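Local coordinates for protein putative HTH-type transcriptional regulator ybaQ (Escherichia coli, PDB 2EBY) that probably binds DNA as a helix-turn-helix transcriptional regulator of the VapA/VapI family, at residues Y17-P22 / D68-L73. Numbering follows the deposited sequence.
Sequences YEYLEP and DFWLNL
The phenol ring of Y19 reaches from helix 11-20 to the two aromatic side chains F69 and W70 near the start of helix 67-83, bridging backbones that are 12.5 Å apart even at their nearest CA atoms, those of Y19 and W70. CD1 and CE1 of Y19 meet the indole: CE1 of Y19 lies 3.9 Å from CH2 of W70, the far corner of the indole, and CD1 of Y19 packs against the same corner. The Y19 ring and the six-membered indole ring are inclined at 44°, their centroids 5.6 Å apart, an oblique pairing. Farther out, OH of Y19 sits 4.1 Å from CZ of F69, a van der Waals approach. F69, its CG anti to the backbone N (chi1 164°), sets off toward helix 11-20, whereas W70, with CG beside the backbone N (chi1 -63°), leaves its backbone to one side and only the far end of its indole comes close to Y19; CE2 of F69 lies over one face of the indole, 3.5 Å above its plane. This aromatic group joins the first and fifth helices of the five-helix Cro/C1-type domain, a fold that probably binds DNA here, and F63 of helix 53-63 adds another ring against both Y19 and W70. Replacing Y19 with an alanine would probably open a gap beside the indole corner and remove the phenol oxygen from the end of the F69 ring. On its pyrrole side W70 is tethered by a weak hydrogen bond from NE1 to OG1 of T65, while F69 also packs on I14 of helix 11-20.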
loop_
_atom_site.group_PDB
_atom_site.type_symbol
_atom_site.label_atom_id
_atom_site.label_comp_id
_atom_site.label_asym_id
_atom_site.label_seq_id
_atom_site.Cartn_x
_atom_site.Cartn_y
_atom_site.Cartn_z
ATOM N N TYR A 17 -17.695 2.761 -13.398
ATOM C CA TYR A 17 -18.975 3.440 -13.217
ATOM C C TYR A 17 -18.963 4.963 -13.122
ATOM O O TYR A 17 -20.000 5.591 -13.301
ATOM C CB TYR A 17 -19.710 2.855 -12.005
ATOM C CG TYR A 17 -19.981 1.369 -12.128
ATOM C CD1 TYR A 17 -20.564 0.844 -13.280
ATOM C CD2 TYR A 17 -19.627 0.485 -11.109
ATOM C CE1 TYR A 17 -20.795 -0.524 -13.416
ATOM C CE2 TYR A 17 -19.858 -0.889 -11.232
ATOM C CZ TYR A 17 -20.435 -1.385 -12.394
ATOM O OH TYR A 17 -20.649 -2.739 -12.535
ATOM N N GLU A 18 -17.809 5.567 -12.858
ATOM C CA GLU A 18 -17.752 7.023 -12.757
ATOM C C GLU A 18 -16.891 7.740 -13.792
ATOM O O GLU A 18 -16.868 8.970 -13.836
ATOM C CB GLU A 18 -17.301 7.444 -11.358
ATOM C CG GLU A 18 -18.406 7.398 -10.315
ATOM C CD GLU A 18 -17.984 8.009 -8.994
ATOM O OE1 GLU A 18 -17.401 9.119 -9.004
ATOM O OE2 GLU A 18 -18.244 7.389 -7.944
ATOM N N TYR A 19 -16.178 6.989 -14.622
ATOM C CA TYR A 19 -15.348 7.615 -15.641
ATOM C C TYR A 19 -15.553 7.022 -17.033
ATOM O O TYR A 19 -15.851 7.749 -17.981
ATOM C CB TYR A 19 -13.860 7.536 -15.263
ATOM C CG TYR A 19 -13.415 8.573 -14.248
ATOM C CD1 TYR A 19 -13.320 8.259 -12.894
ATOM C CD2 TYR A 19 -13.115 9.880 -14.642
ATOM C CE1 TYR A 19 -12.942 9.219 -11.958
ATOM C CE2 TYR A 19 -12.737 10.847 -13.715
ATOM C CZ TYR A 19 -12.654 10.512 -12.375
ATOM O OH TYR A 19 -12.315 11.476 -11.451
ATOM N N LEU A 20 -15.405 5.708 -17.155
ATOM C CA LEU A 20 -15.547 5.055 -18.446
ATOM C C LEU A 20 -16.953 5.097 -19.037
ATOM O O LEU A 20 -17.123 5.411 -20.216
ATOM C CB LEU A 20 -15.074 3.601 -18.358
ATOM C CG LEU A 20 -13.607 3.368 -17.981
ATOM C CD1 LEU A 20 -13.287 1.901 -18.190
ATOM C CD2 LEU A 20 -12.673 4.240 -18.827
ATOM N N GLU A 21 -17.959 4.786 -18.229
ATOM C CA GLU A 21 -19.327 4.782 -18.728
ATOM C C GLU A 21 -19.969 6.148 -18.920
ATOM O O GLU A 21 -20.759 6.331 -19.841
ATOM C CB GLU A 21 -20.213 3.891 -17.853
ATOM C CG GLU A 21 -19.973 2.402 -18.125
ATOM C CD GLU A 21 -20.813 1.483 -17.263
ATOM O OE1 GLU A 21 -21.482 1.979 -16.332
ATOM O OE2 GLU A 21 -20.796 0.257 -17.515
ATOM N N PRO A 22 -19.654 7.130 -18.063
ATOM C CA PRO A 22 -20.310 8.414 -18.324
ATOM C C PRO A 22 -19.689 9.139 -19.514
ATOM O O PRO A 22 -20.338 9.959 -20.162
ATOM C CB PRO A 22 -20.131 9.169 -17.009
ATOM C CG PRO A 22 -18.841 8.610 -16.469
ATOM C CD PRO A 22 -18.982 7.133 -16.751
ATOM N N ASP A 68 -3.209 10.370 -4.962
ATOM C CA ASP A 68 -3.870 9.838 -3.782
ATOM C C ASP A 68 -5.356 9.606 -3.946
ATOM O O ASP A 68 -5.921 8.773 -3.253
ATOM C CB ASP A 68 -3.586 10.717 -2.556
ATOM C CG ASP A 68 -2.201 10.460 -1.976
ATOM O OD1 ASP A 68 -1.517 9.548 -2.485
ATOM O OD2 ASP A 68 -1.793 11.150 -1.016
ATOM N N PHE A 69 -5.995 10.334 -4.855
ATOM C CA PHE A 69 -7.411 10.113 -5.091
ATOM C C PHE A 69 -7.565 8.615 -5.392
ATOM O O PHE A 69 -8.449 7.944 -4.861
ATOM C CB PHE A 69 -7.881 10.934 -6.290
ATOM C CG PHE A 69 -9.204 10.489 -6.851
ATOM C CD1 PHE A 69 -10.398 10.893 -6.262
ATOM C CD2 PHE A 69 -9.253 9.643 -7.957
ATOM C CE1 PHE A 69 -11.629 10.461 -6.766
ATOM C CE2 PHE A 69 -10.477 9.203 -8.468
ATOM C CZ PHE A 69 -11.666 9.614 -7.872
ATOM N N TRP A 70 -6.687 8.090 -6.244
ATOM C CA TRP A 70 -6.747 6.678 -6.587
ATOM C C TRP A 70 -6.189 5.775 -5.493
ATOM O O TRP A 70 -6.801 4.767 -5.151
ATOM C CB TRP A 70 -6.014 6.406 -7.907
ATOM C CG TRP A 70 -6.639 7.118 -9.074
ATOM C CD1 TRP A 70 -6.217 8.282 -9.643
ATOM C CD2 TRP A 70 -7.853 6.756 -9.743
ATOM N NE1 TRP A 70 -7.096 8.678 -10.619
ATOM C CE2 TRP A 70 -8.117 7.761 -10.704
ATOM C CE3 TRP A 70 -8.760 5.687 -9.628
ATOM C CZ2 TRP A 70 -9.231 7.729 -11.545
ATOM C CZ3 TRP A 70 -9.874 5.653 -10.466
ATOM C CH2 TRP A 70 -10.101 6.672 -11.410
ATOM N N LEU A 71 -5.042 6.135 -4.927
ATOM C CA LEU A 71 -4.443 5.295 -3.894
ATOM C C LEU A 71 -5.315 5.154 -2.655
ATOM O O LEU A 71 -5.289 4.110 -2.005
ATOM C CB LEU A 71 -3.044 5.810 -3.505
ATOM C CG LEU A 71 -1.948 5.651 -4.576
ATOM C CD1 LEU A 71 -0.619 6.204 -4.037
ATOM C CD2 LEU A 71 -1.805 4.177 -4.973
ATOM N N ASN A 72 -6.095 6.186 -2.327
ATOM C CA ASN A 72 -6.958 6.116 -1.151
ATOM C C ASN A 72 -8.042 5.058 -1.327
ATOM O O ASN A 72 -8.411 4.375 -0.369
ATOM C CB ASN A 72 -7.594 7.484 -0.836
ATOM C CG ASN A 72 -6.564 8.519 -0.400
ATOM O OD1 ASN A 72 -5.520 8.172 0.167
ATOM N ND2 ASN A 72 -6.854 9.795 -0.652
ATOM N N LEU A 73 -8.535 4.911 -2.554
ATOM C CA LEU A 73 -9.559 3.917 -2.862
ATOM C C LEU A 73 -8.999 2.511 -2.662
ATOM O O LEU A 73 -9.661 1.646 -2.083
ATOM C CB LEU A 73 -10.047 4.080 -4.305
ATOM C CG LEU A 73 -10.801 5.383 -4.616
ATOM C CD1 LEU A 73 -11.015 5.488 -6.113
ATOM C CD2 LEU A 73 -12.137 5.426 -3.882
#